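Local coordinates for protein urea carboxylase (Thermus thermophilus, PDB 3OEP) that is of unknown function but is a homologue of KipI and KipA with cyclophilin-like domains, once mistaken for an allophanate hydrolase, at residues L223-P228 with R359-G364; G280-A285 with G318-F323; D288-F293 with G310-W315; L301-E306 with L314-K319. All blocks are in the same frame, centred on the assembly; numbering follows the deposited sequence.

Overall arrangement
Followed from the N terminus, residues 223-228 are the first to commit, and interaction 1 closes the longest loop when 359-364 returns to them more than 130 residues later. Inside that loop, 280-285 pairs with 318-323 in interaction 2, and inside that again 288-293 pairs with 310-315 in interaction 3. Interaction 4 starts within the loop of interaction 3, at 301-306, and ends on 314-319, sharing residues with interactions 2 and 3. Interaction 2 lies within one antiparallel sheet, to which interaction 1 fastens a loop at strand 221-225; interaction 3 belongs to a second, and interaction 4 joins the two at the hairpin 301-306. Trp315, shared by interactions 3 and 4, also touches residues of interactions 1 and 2.

Interaction 1 of 4, residues L223-P228 with R359-G364; sequences LLVEEP and RPLWAG
Val225, on strand 221-225, makes the largest single contribution to the contact with the loop 359-364. Its CB lies 3.6 Å from Trp362 O. CG1, anti to the backbone N (chi1 -178°), comes equally close to that carbonyl, while CG2, beside the backbone N, meets Leu361 CD1 at 4.0 Å, the two side chains crossing at about a right angle. The carbonyl of the same valine is gripped by the loop: Gly364 N donates to Val225 O over 2.7 Å, nearly straight at the hydrogen (170°) and almost along the C=O axis. Beyond the valine the chain turns a corner in a classic beta bulge, with Glu226 and Glu227 both facing Val282. Here Ala363 CB reaches Glu226 O at 3.6 Å, and Pro228 lies across the loop, its CB 3.5 Å from Leu361 O and its CD 4.0 Å from Ala363 CB. Further along the loop, the Arg359 guanidinium has one face over Trp362 CE3 and forms salt bridges with Glu212 and Asp365. The loop thus leads into strand 366-368, the edge partner of strand 221-225, whose other side pairs with strand 282-285; Leu361 packs on Leu367, and Val225 on Leu283.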
loop_
_atom_site.group_PDB
_atom_site.type_symbol
_atom_site.label_atom_id
_atom_site.label_comp_id
_atom_site.label_asym_id
_atom_site.label_seq_id
_atom_site.Cartn_x
_atom_site.Cartn_y
_atom_site.Cartn_z
ATOM N N LEU A 223 21.809 -10.323 14.233
ATOM C CA LEU A 223 22.053 -11.112 13.033
ATOM C C LEU A 223 22.551 -10.259 11.870
ATOM O O LEU A 223 22.291 -9.046 11.801
ATOM C CB LEU A 223 20.798 -11.900 12.636
ATOM C CG LEU A 223 19.586 -11.085 12.183
ATOM C CD1 LEU A 223 19.622 -10.864 10.675
ATOM C CD2 LEU A 223 18.284 -11.782 12.594
ATOM N N LEU A 224 23.286 -10.924 10.987
ATOM C CA LEU A 224 23.848 -10.346 9.778
ATOM C C LEU A 224 23.162 -10.952 8.573
ATOM O O LEU A 224 23.030 -12.182 8.474
ATOM C CB LEU A 224 25.348 -10.659 9.686
ATOM C CG LEU A 224 26.054 -10.282 8.381
ATOM C CD1 LEU A 224 26.140 -8.760 8.189
ATOM C CD2 LEU A 224 27.445 -10.902 8.350
ATOM N N VAL A 225 22.738 -10.091 7.655
ATOM C CA VAL A 225 22.259 -10.529 6.357
ATOM C C VAL A 225 23.483 -10.740 5.471
ATOM O O VAL A 225 24.123 -9.777 5.036
ATOM C CB VAL A 225 21.329 -9.486 5.706
ATOM C CG1 VAL A 225 20.812 -10.012 4.354
ATOM C CG2 VAL A 225 20.186 -9.131 6.651
ATOM N N GLU A 226 23.836 -11.998 5.237
ATOM C CA GLU A 226 24.976 -12.320 4.382
ATOM C C GLU A 226 24.600 -12.183 2.914
ATOM O O GLU A 226 25.375 -11.636 2.117
ATOM C CB GLU A 226 25.497 -13.722 4.673
ATOM C CG GLU A 226 26.116 -13.847 6.068
ATOM C CD GLU A 226 27.329 -14.756 6.104
ATOM O OE1 GLU A 226 28.117 -14.748 5.134
ATOM O OE2 GLU A 226 27.517 -15.459 7.116
ATOM N N GLU A 227 23.417 -12.692 2.574
ATOM C CA GLU A 227 22.856 -12.585 1.232
ATOM C C GLU A 227 21.367 -12.263 1.365
ATOM O O GLU A 227 20.677 -12.866 2.187
ATOM C CB GLU A 227 23.042 -13.902 0.471
ATOM C CG GLU A 227 24.435 -14.511 0.619
ATOM C CD GLU A 227 24.589 -15.834 -0.107
ATOM O OE1 GLU A 227 23.927 -16.028 -1.147
ATOM O OE2 GLU A 227 25.383 -16.679 0.362
ATOM N N PRO A 228 20.866 -11.300 0.575
ATOM C CA PRO A 228 19.439 -11.032 0.610
ATOM C C PRO A 228 18.669 -12.070 -0.192
ATOM O O PRO A 228 19.227 -12.707 -1.087
ATOM C CB PRO A 228 19.331 -9.671 -0.072
ATOM C CG PRO A 228 20.433 -9.668 -1.035
ATOM C CD PRO A 228 21.563 -10.368 -0.328
ATOM N N ARG A 359 13.032 -0.202 3.192
ATOM C CA ARG A 359 13.563 -0.879 2.014
ATOM C C ARG A 359 13.733 -2.361 2.292
ATOM O O ARG A 359 13.754 -2.767 3.454
ATOM C CB ARG A 359 14.926 -0.303 1.642
ATOM C CG ARG A 359 15.944 -0.400 2.758
ATOM C CD ARG A 359 17.341 -0.109 2.274
ATOM N NE ARG A 359 18.268 -0.054 3.400
ATOM C CZ ARG A 359 18.783 -1.116 4.019
ATOM N NH1 ARG A 359 18.482 -2.352 3.630
ATOM N NH2 ARG A 359 19.621 -0.933 5.038
ATOM N N PRO A 360 13.897 -3.167 1.234
ATOM C CA PRO A 360 14.274 -4.556 1.460
ATOM C C PRO A 360 15.682 -4.680 2.040
ATOM O O PRO A 360 16.515 -3.771 1.885
ATOM C CB PRO A 360 14.214 -5.180 0.061
ATOM C CG PRO A 360 13.448 -4.209 -0.775
ATOM C CD PRO A 360 13.728 -2.876 -0.199
ATOM N N LEU A 361 15.942 -5.797 2.704
ATOM C CA LEU A 361 17.254 -6.018 3.286
ATOM C C LEU A 361 18.306 -6.150 2.191
ATOM O O LEU A 361 18.015 -6.612 1.071
ATOM C CB LEU A 361 17.259 -7.246 4.197
ATOM C CG LEU A 361 16.274 -7.200 5.371
ATOM C CD1 LEU A 361 16.315 -8.511 6.141
ATOM C CD2 LEU A 361 16.570 -6.016 6.291
ATOM N N TRP A 362 19.510 -5.695 2.533
ATOM C CA TRP A 362 20.690 -5.712 1.675
ATOM C C TRP A 362 21.742 -6.584 2.333
ATOM O O TRP A 362 21.799 -6.668 3.558
ATOM C CB TRP A 362 21.336 -4.333 1.629
ATOM C CG TRP A 362 20.752 -3.320 0.741
ATOM C CD1 TRP A 362 20.055 -3.525 -0.408
ATOM C CD2 TRP A 362 20.895 -1.906 0.886
ATOM N NE1 TRP A 362 19.719 -2.315 -0.973
ATOM C CE2 TRP A 362 20.227 -1.305 -0.196
ATOM C CE3 TRP A 362 21.514 -1.087 1.840
ATOM C CZ2 TRP A 362 20.155 0.082 -0.355
ATOM C CZ3 TRP A 362 21.445 0.292 1.683
ATOM C CH2 TRP A 362 20.767 0.860 0.595
ATOM N N ALA A 363 22.611 -7.177 1.521
ATOM C CA ALA A 363 23.807 -7.835 2.039
ATOM C C ALA A 363 24.556 -6.860 2.945
ATOM O O ALA A 363 24.743 -5.691 2.590
ATOM C CB ALA A 363 24.709 -8.296 0.890
ATOM N N GLY A 364 24.940 -7.330 4.130
ATOM C CA GLY A 364 25.699 -6.525 5.085
ATOM C C GLY A 364 24.858 -5.849 6.154
ATOM O O GLY A 364 25.405 -5.304 7.113
#

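Interaction 2 of 4, residues G280-A285 with G318-F323; sequences GPVLTA and GKTLRF
Strands 282-285 and 320-323 run antiparallel, their axes at 154°, and are packed most closely in the middle. Leu283 and Leu321 form a hydrogen-bonded pair, with Leu283 N to Leu321 O at 3.1 Å and Leu321 N to Leu283 O at 2.7 Å. The next pair, Thr284 with Thr320, is non-hydrogen-bonded, and its hydroxyls point at each other, Thr284 OG1 and Thr320 OG1 lying 2.8 Å apart; Glu226 OE2 also bonds to Thr284 OG1. Both methyls stand anti to the backbone N, and Thr320 CG2 presses against Val282 CG1 at 3.4 Å, tighter than an ordinary van der Waals contact. The Arg322 chain runs out extended from CG to NE beside Val282, and one face of its guanidinium lies over Thr320 CG2.

Toward Gly280, before strand 282-285 begins, the two chains part and water takes over. Water 1 accepts from Gly280 N at 2.8 Å and donates to Phe323 O at 2.6 Å, and water 2 likewise bridges Phe323 N and Pro281 O. Pro281 O also lies in the plane of the Phe323 ring, at its edge, 3.5 Å from CD2. The pair occupies the middle of its sheet, between strands 221-225 and 298-302, and from the face of Leu283 and Leu321 these leucines pack on Trp315 of strand 311-315.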
loop_
_atom_site.group_PDB
_atom_site.type_symbol
_atom_site.label_atom_id
_atom_site.label_comp_id
_atom_site.label_asym_id
_atom_site.label_seq_id
_atom_site.Cartn_x
_atom_site.Cartn_y
_atom_site.Cartn_z
ATOM N N GLY A 280 14.553 -16.920 0.102
ATOM C CA GLY A 280 14.889 -16.397 1.411
ATOM C C GLY A 280 16.322 -15.908 1.499
ATOM O O GLY A 280 17.145 -16.208 0.630
ATOM N N PRO A 281 16.628 -15.157 2.564
ATOM C CA PRO A 281 17.971 -14.664 2.800
ATOM C C PRO A 281 18.873 -15.726 3.403
ATOM O O PRO A 281 18.402 -16.779 3.832
ATOM C CB PRO A 281 17.749 -13.532 3.803
ATOM C CG PRO A 281 16.567 -13.953 4.574
ATOM C CD PRO A 281 15.688 -14.708 3.605
ATOM N N VAL A 282 20.164 -15.430 3.411
ATOM C CA VAL A 282 21.143 -16.200 4.162
ATOM C C VAL A 282 21.561 -15.326 5.342
ATOM O O VAL A 282 22.082 -14.226 5.146
ATOM C CB VAL A 282 22.361 -16.550 3.293
ATOM C CG1 VAL A 282 23.392 -17.342 4.102
ATOM C CG2 VAL A 282 21.923 -17.329 2.042
ATOM N N LEU A 283 21.319 -15.814 6.556
ATOM C CA LEU A 283 21.486 -15.017 7.770
ATOM C C LEU A 283 22.436 -15.712 8.731
ATOM O O LEU A 283 22.399 -16.930 8.869
ATOM C CB LEU A 283 20.139 -14.842 8.484
ATOM C CG LEU A 283 18.968 -14.311 7.672
ATOM C CD1 LEU A 283 17.677 -14.355 8.492
ATOM C CD2 LEU A 283 19.274 -12.890 7.165
ATOM N N THR A 284 23.260 -14.937 9.426
ATOM C CA THR A 284 24.142 -15.507 10.445
ATOM C C THR A 284 23.939 -14.792 11.783
ATOM O O THR A 284 23.933 -13.561 11.845
ATOM C CB THR A 284 25.607 -15.456 9.989
ATOM O OG1 THR A 284 25.728 -16.174 8.756
ATOM C CG2 THR A 284 26.532 -16.090 11.038
ATOM N N ALA A 285 23.747 -15.579 12.839
ATOM C CA ALA A 285 23.543 -15.051 14.181
ATOM C C ALA A 285 24.829 -14.410 14.702
ATOM O O ALA A 285 25.918 -14.943 14.503
ATOM C CB ALA A 285 23.078 -16.166 15.130
ATOM N N GLY A 318 27.240 -17.253 15.280
ATOM C CA GLY A 318 28.133 -17.668 14.204
ATOM C C GLY A 318 27.590 -18.739 13.276
ATOM O O GLY A 318 28.246 -19.082 12.298
ATOM N N LYS A 319 26.405 -19.273 13.567
ATOM C CA LYS A 319 25.803 -20.294 12.714
ATOM C C LYS A 319 24.878 -19.655 11.692
ATOM O O LYS A 319 24.183 -18.677 11.988
ATOM C CB LYS A 319 25.043 -21.331 13.543
ATOM C CG LYS A 319 25.893 -22.019 14.621
ATOM C CD LYS A 319 27.133 -22.688 14.053
ATOM C CE LYS A 319 27.889 -23.473 15.130
ATOM N NZ LYS A 319 29.003 -24.275 14.557
ATOM N N THR A 320 24.867 -20.230 10.489
ATOM C CA THR A 320 24.143 -19.667 9.360
ATOM C C THR A 320 22.820 -20.384 9.134
ATOM O O THR A 320 22.752 -21.617 9.105
ATOM C CB THR A 320 25.010 -19.700 8.096
ATOM O OG1 THR A 320 26.197 -18.930 8.341
ATOM C CG2 THR A 320 24.258 -19.124 6.885
ATOM N N LEU A 321 21.776 -19.575 8.992
ATOM C CA LEU A 321 20.413 -20.026 8.771
ATOM C C LEU A 321 20.044 -19.768 7.309
ATOM O O LEU A 321 20.245 -18.660 6.795
ATOM C CB LEU A 321 19.478 -19.243 9.691
ATOM C CG LEU A 321 17.985 -19.558 9.634
ATOM C CD1 LEU A 321 17.707 -20.993 10.061
ATOM C CD2 LEU A 321 17.239 -18.547 10.521
ATOM N N ARG A 322 19.505 -20.788 6.647
ATOM C CA ARG A 322 19.084 -20.680 5.250
ATOM C C ARG A 322 17.657 -21.183 5.133
ATOM O O ARG A 322 17.121 -21.778 6.076
ATOM C CB ARG A 322 19.999 -21.511 4.349
ATOM C CG ARG A 322 21.448 -21.047 4.316
ATOM C CD ARG A 322 22.329 -22.018 3.537
ATOM N NE ARG A 322 23.714 -21.547 3.450
ATOM C CZ ARG A 322 24.662 -21.761 4.361
ATOM N NH1 ARG A 322 24.415 -22.456 5.470
ATOM N NH2 ARG A 322 25.884 -21.275 4.157
ATOM N N PHE A 323 17.048 -20.949 3.976
ATOM C CA PHE A 323 15.668 -21.364 3.745
ATOM C C PHE A 323 15.582 -22.099 2.425
ATOM O O PHE A 323 15.796 -21.514 1.364
ATOM C CB PHE A 323 14.740 -20.160 3.784
ATOM C CG PHE A 323 14.765 -19.447 5.104
ATOM C CD1 PHE A 323 13.993 -19.897 6.161
ATOM C CD2 PHE A 323 15.618 -18.369 5.306
ATOM C CE1 PHE A 323 14.036 -19.258 7.396
ATOM C CE2 PHE A 323 15.663 -17.723 6.538
ATOM C CZ PHE A 323 14.873 -18.172 7.581
HETATM O O HOH W 1 15.557 -19.543 -0.265
HETATM O O HOH W 2 18.246 -19.057 2.242
#

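Interaction 3 of 4, residues D288-F293 with G310-W315; sequences DLVAAF and GQSFLW
Backbone hydrogen bonds run the full length of this antiparallel pair, strands 289-293 and 311-315. Leu289 pairs with Trp315 and Ala291 with Phe313, each through two bonds; the shorter bond of each pair, Trp315 N to Leu289 O and Phe313 N to Ala291 O, measures 2.8 Å. At the far end the pairing finishes in a G1 beta bulge: Gly310 N donates to Phe293 O at 2.7 Å, Gln311 N adds a weak bond to the same oxygen, and Phe293 N donates to Gln311 O. Positive phi (102°) at Gly310 suits the first position of this bulge. Weaker CA-H...O contacts fill the non-hydrogen-bonded pairs, as from Ser312 CA to Ala291 O at 3.1 Å.

Aromatic contacts dominate the face of Leu289, Ala291 and Phe293. Phe313 CG takes the crowded position between backbone N and carbonyl carbon (chi1 55°), which folds the ring back across Ala291. One face carries Ala291 O, offset toward the rim, and Ala291 CB makes an off-centre CH-pi contact 4.3 Å from the centroid of the Phe313 ring. Trp315, lying alongside Leu289, receives Leu289 CD1 at CE3 over 3.7 Å, and Ala291 CB touches the same atom.

Aliphatic packing marks the other face, where Val290 CG2 meets Leu314 CD2 at 4.0 Å, the two side chains crossing at about a right angle; Ser312 OG there bonds Arg379 N. Strand 331-336 flanks 289-295 on its other side, and the aromatic face packs on Leu302 and Ala300 of strand 298-302, in the opposing sheet.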
loop_
_atom_site.group_PDB
_atom_site.type_symbol
_atom_site.label_atom_id
_atom_site.label_comp_id
_atom_site.label_asym_id
_atom_site.label_seq_id
_atom_site.Cartn_x
_atom_site.Cartn_y
_atom_site.Cartn_z
ATOM N N ASP A 288 23.734 -15.731 20.564
ATOM C CA ASP A 288 22.819 -16.863 20.679
ATOM C C ASP A 288 21.389 -16.327 20.736
ATOM O O ASP A 288 21.062 -15.502 21.601
ATOM C CB ASP A 288 23.124 -17.703 21.930
ATOM C CG ASP A 288 24.499 -18.372 21.887
ATOM O OD1 ASP A 288 25.051 -18.603 20.787
ATOM O OD2 ASP A 288 25.038 -18.678 22.980
ATOM N N LEU A 289 20.555 -16.783 19.803
ATOM C CA LEU A 289 19.180 -16.317 19.656
ATOM C C LEU A 289 18.206 -17.466 19.805
ATOM O O LEU A 289 18.551 -18.618 19.547
ATOM C CB LEU A 289 18.963 -15.721 18.255
ATOM C CG LEU A 289 19.767 -14.481 17.893
ATOM C CD1 LEU A 289 19.674 -14.203 16.397
ATOM C CD2 LEU A 289 19.286 -13.284 18.704
ATOM N N VAL A 290 16.987 -17.139 20.219
ATOM C CA VAL A 290 15.867 -18.032 20.030
ATOM C C VAL A 290 14.992 -17.385 18.973
ATOM O O VAL A 290 14.593 -16.221 19.095
ATOM C CB VAL A 290 15.109 -18.309 21.323
ATOM C CG1 VAL A 290 13.840 -19.114 21.045
ATOM C CG2 VAL A 290 16.013 -19.067 22.284
ATOM N N ALA A 291 14.763 -18.129 17.900
ATOM C CA ALA A 291 14.020 -17.639 16.755
ATOM C C ALA A 291 12.909 -18.617 16.413
ATOM O O ALA A 291 12.910 -19.758 16.875
ATOM C CB ALA A 291 14.972 -17.453 15.554
ATOM N N ALA A 292 11.944 -18.171 15.617
ATOM C CA ALA A 292 10.879 -19.053 15.158
ATOM C C ALA A 292 10.582 -18.793 13.696
ATOM O O ALA A 292 10.604 -17.647 13.244
ATOM C CB ALA A 292 9.619 -18.863 15.983
ATOM N N PHE A 293 10.308 -19.878 12.980
ATOM C CA PHE A 293 9.997 -19.855 11.570
ATOM C C PHE A 293 8.545 -20.288 11.396
ATOM O O PHE A 293 8.110 -21.278 11.983
ATOM C CB PHE A 293 10.950 -20.790 10.820
ATOM C CG PHE A 293 10.570 -21.023 9.391
ATOM C CD1 PHE A 293 10.456 -22.318 8.895
ATOM C CD2 PHE A 293 10.309 -19.957 8.543
ATOM C CE1 PHE A 293 10.097 -22.540 7.576
ATOM C CE2 PHE A 293 9.948 -20.175 7.220
ATOM C CZ PHE A 293 9.838 -21.469 6.741
ATOM N N GLY A 310 6.480 -23.408 11.961
ATOM C CA GLY A 310 5.619 -23.559 13.119
ATOM C C GLY A 310 6.346 -23.921 14.397
ATOM O O GLY A 310 5.732 -24.424 15.333
ATOM N N GLN A 311 7.651 -23.672 14.456
ATOM C CA GLN A 311 8.391 -23.960 15.676
ATOM C C GLN A 311 9.540 -22.999 15.915
ATOM O O GLN A 311 10.015 -22.321 14.989
ATOM C CB GLN A 311 8.895 -25.411 15.666
ATOM C CG GLN A 311 9.949 -25.715 14.618
ATOM C CD GLN A 311 10.196 -27.209 14.456
ATOM O OE1 GLN A 311 9.436 -27.906 13.785
ATOM N NE2 GLN A 311 11.262 -27.702 15.068
ATOM N N SER A 312 9.963 -22.941 17.177
ATOM C CA SER A 312 11.097 -22.126 17.583
ATOM C C SER A 312 12.314 -23.008 17.813
ATOM O O SER A 312 12.195 -24.218 18.045
ATOM C CB SER A 312 10.779 -21.312 18.840
ATOM O OG SER A 312 10.758 -22.121 19.996
ATOM N N PHE A 313 13.484 -22.386 17.758
ATOM C CA PHE A 313 14.738 -23.114 17.804
ATOM C C PHE A 313 15.845 -22.225 18.343
ATOM O O PHE A 313 15.729 -20.998 18.331
ATOM C CB PHE A 313 15.097 -23.632 16.402
ATOM C CG PHE A 313 15.138 -22.560 15.342
ATOM C CD1 PHE A 313 13.986 -22.200 14.653
ATOM C CD2 PHE A 313 16.331 -21.925 15.021
ATOM C CE1 PHE A 313 14.021 -21.218 13.672
ATOM C CE2 PHE A 313 16.372 -20.937 14.038
ATOM C CZ PHE A 313 15.214 -20.586 13.366
ATOM N N LEU A 314 16.913 -22.859 18.821
ATOM C CA LEU A 314 18.102 -22.138 19.250
ATOM C C LEU A 314 18.962 -21.894 18.012
ATOM O O LEU A 314 19.210 -22.800 17.218
ATOM C CB LEU A 314 18.865 -22.931 20.321
ATOM C CG LEU A 314 19.987 -22.232 21.116
ATOM C CD1 LEU A 314 21.215 -22.009 20.262
ATOM C CD2 LEU A 314 19.537 -20.915 21.746
ATOM N N TRP A 315 19.389 -20.649 17.852
ATOM C CA TRP A 315 20.198 -20.227 16.727
ATOM C C TRP A 315 21.509 -19.687 17.307
ATOM O O TRP A 315 21.570 -18.548 17.768
ATOM C CB TRP A 315 19.417 -19.180 15.939
ATOM C CG TRP A 315 20.069 -18.656 14.694
ATOM C CD1 TRP A 315 21.197 -19.124 14.074
ATOM C CD2 TRP A 315 19.588 -17.575 13.887
ATOM N NE1 TRP A 315 21.462 -18.372 12.948
ATOM C CE2 TRP A 315 20.492 -17.416 12.813
ATOM C CE3 TRP A 315 18.498 -16.703 13.987
ATOM C CZ2 TRP A 315 20.325 -16.432 11.836
ATOM C CZ3 TRP A 315 18.341 -15.717 13.015
ATOM C CH2 TRP A 315 19.251 -15.592 11.961
#

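Interaction 4 of 4, residues L301-E306 with L314-K319; sequences LLEGEE and LWPRGK
Apolar contact centres on Leu302, which inserts both methyls between the strand end and the turn of 314-319. With CG anti to the backbone N, its CD1 reaches Trp315 CD1 at 3.8 Å and Lys319 CB at 4.0 Å, while CD2 comes to 3.4 Å from Leu314 O. The leucine crosses both the indole and the lysine chain at about a right angle.

Polar bonds hold each segment in its own shape. Leu302 and Glu305 exchange two backbone bonds around a type I' turn, whose left-handed second residue is Glu303 (phi 52°). A type II turn from Pro316 to Lys319 brings Lys319 O back to the indole, where Trp315 NE1 donates to it at 2.9 Å, with the oxygen close to the ring plane but the nitrogen well above the carbonyl plane.

Charged groups meet on the exposed side. Glu303 extends beyond CG and meets Pro316 tip to tip, Glu303 OE1 lying 3.7 Å from Pro316 CG, and crosses the bent Lys319 chain so that OE2 touches Lys319 CE at 3.5 Å. Lys319 NZ lies 4.1 Å from Glu303 OE2, beyond a salt bridge. The carboxylate and ammonium may therefore attract one another only loosely, in an exposed setting, and the buried Leu302 side chain appears to supply the more defined part of this junction between the two sheets.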
loop_
_atom_site.group_PDB
_atom_site.type_symbol
_atom_site.label_atom_id
_atom_site.label_comp_id
_atom_site.label_asym_id
_atom_site.label_seq_id
_atom_site.Cartn_x
_atom_site.Cartn_y
_atom_site.Cartn_z
ATOM N N LEU A 301 16.936 -24.224 7.340
ATOM C CA LEU A 301 18.111 -25.093 7.384
ATOM C C LEU A 301 19.125 -24.501 8.342
ATOM O O LEU A 301 19.592 -23.378 8.140
ATOM C CB LEU A 301 18.758 -25.223 6.004
ATOM C CG LEU A 301 17.989 -25.934 4.897
ATOM C CD1 LEU A 301 18.827 -25.951 3.626
ATOM C CD2 LEU A 301 17.626 -27.340 5.314
ATOM N N LEU A 302 19.471 -25.253 9.386
ATOM C CA LEU A 302 20.422 -24.782 10.384
ATOM C C LEU A 302 21.279 -25.949 10.852
ATOM O O LEU A 302 20.749 -26.955 11.317
ATOM C CB LEU A 302 19.682 -24.166 11.574
ATOM C CG LEU A 302 20.553 -23.622 12.709
ATOM C CD1 LEU A 302 21.406 -22.467 12.211
ATOM C CD2 LEU A 302 19.691 -23.194 13.895
ATOM N N GLU A 303 22.597 -25.802 10.713
ATOM C CA GLU A 303 23.562 -26.822 11.154
ATOM C C GLU A 303 23.232 -28.214 10.601
ATOM O O GLU A 303 23.347 -29.220 11.307
ATOM C CB GLU A 303 23.646 -26.851 12.685
ATOM C CG GLU A 303 24.137 -25.544 13.303
ATOM C CD GLU A 303 24.240 -25.614 14.811
ATOM O OE1 GLU A 303 23.222 -25.370 15.494
ATOM O OE2 GLU A 303 25.344 -25.907 15.317
ATOM N N GLY A 304 22.810 -28.253 9.340
ATOM C CA GLY A 304 22.496 -29.506 8.657
ATOM C C GLY A 304 21.083 -30.036 8.845
ATOM O O GLY A 304 20.671 -30.944 8.115
ATOM N N GLU A 305 20.342 -29.483 9.810
ATOM C CA GLU A 305 18.997 -29.961 10.140
ATOM C C GLU A 305 17.936 -29.134 9.424
ATOM O O GLU A 305 18.087 -27.925 9.289
ATOM C CB GLU A 305 18.747 -29.872 11.651
ATOM C CG GLU A 305 19.783 -30.565 12.530
ATOM C CD GLU A 305 19.774 -32.083 12.417
ATOM O OE1 GLU A 305 20.756 -32.702 12.874
ATOM O OE2 GLU A 305 18.801 -32.659 11.885
ATOM N N GLU A 306 16.870 -29.791 8.973
ATOM C CA GLU A 306 15.701 -29.098 8.436
ATOM C C GLU A 306 14.743 -28.762 9.574
ATOM O O GLU A 306 14.485 -29.603 10.442
ATOM C CB GLU A 306 14.977 -29.953 7.387
ATOM C CG GLU A 306 15.643 -29.948 6.023
ATOM C CD GLU A 306 14.824 -30.651 4.953
ATOM O OE1 GLU A 306 13.759 -31.217 5.278
ATOM O OE2 GLU A 306 15.246 -30.630 3.779
ATOM N N LEU A 314 16.913 -22.859 18.821
ATOM C CA LEU A 314 18.102 -22.138 19.250
ATOM C C LEU A 314 18.962 -21.894 18.012
ATOM O O LEU A 314 19.210 -22.800 17.218
ATOM C CB LEU A 314 18.865 -22.931 20.321
ATOM C CG LEU A 314 19.987 -22.232 21.116
ATOM C CD1 LEU A 314 21.215 -22.009 20.262
ATOM C CD2 LEU A 314 19.537 -20.915 21.746
ATOM N N TRP A 315 19.389 -20.649 17.852
ATOM C CA TRP A 315 20.198 -20.227 16.727
ATOM C C TRP A 315 21.509 -19.687 17.307
ATOM O O TRP A 315 21.570 -18.548 17.768
ATOM C CB TRP A 315 19.417 -19.180 15.939
ATOM C CG TRP A 315 20.069 -18.656 14.694
ATOM C CD1 TRP A 315 21.197 -19.124 14.074
ATOM C CD2 TRP A 315 19.588 -17.575 13.887
ATOM N NE1 TRP A 315 21.462 -18.372 12.948
ATOM C CE2 TRP A 315 20.492 -17.416 12.813
ATOM C CE3 TRP A 315 18.498 -16.703 13.987
ATOM C CZ2 TRP A 315 20.325 -16.432 11.836
ATOM C CZ3 TRP A 315 18.341 -15.717 13.015
ATOM C CH2 TRP A 315 19.251 -15.592 11.961
ATOM N N PRO A 316 22.559 -20.528 17.330
ATOM C CA PRO A 316 23.777 -20.140 18.037
ATOM C C PRO A 316 24.613 -19.117 17.292
ATOM O O PRO A 316 24.597 -19.086 16.059
ATOM C CB PRO A 316 24.556 -21.457 18.166
ATOM C CG PRO A 316 23.592 -22.536 17.852
ATOM C CD PRO A 316 22.609 -21.941 16.906
ATOM N N ARG A 317 25.344 -18.303 18.047
ATOM C CA ARG A 317 26.247 -17.307 17.489
ATOM C C ARG A 317 27.143 -17.929 16.423
ATOM O O ARG A 317 27.716 -19.002 16.633
ATOM C CB ARG A 317 27.112 -16.699 18.599
ATOM C CG ARG A 317 28.260 -15.838 18.111
ATOM C CD ARG A 317 29.021 -15.277 19.300
ATOM N NE ARG A 317 28.322 -14.139 19.881
ATOM C CZ ARG A 317 28.471 -13.699 21.128
ATOM N NH1 ARG A 317 29.297 -14.304 21.979
ATOM N NH2 ARG A 317 27.775 -12.639 21.527
ATOM N N GLY A 318 27.240 -17.253 15.280
ATOM C CA GLY A 318 28.133 -17.668 14.204
ATOM C C GLY A 318 27.590 -18.739 13.276
ATOM O O GLY A 318 28.246 -19.082 12.298
ATOM N N LYS A 319 26.405 -19.273 13.567
ATOM C CA LYS A 319 25.803 -20.294 12.714
ATOM C C LYS A 319 24.878 -19.655 11.692
ATOM O O LYS A 319 24.183 -18.677 11.988
ATOM C CB LYS A 319 25.043 -21.331 13.543
ATOM C CG LYS A 319 25.893 -22.019 14.621
ATOM C CD LYS A 319 27.133 -22.688 14.053
ATOM C CE LYS A 319 27.889 -23.473 15.130
ATOM N NZ LYS A 319 29.003 -24.275 14.557
#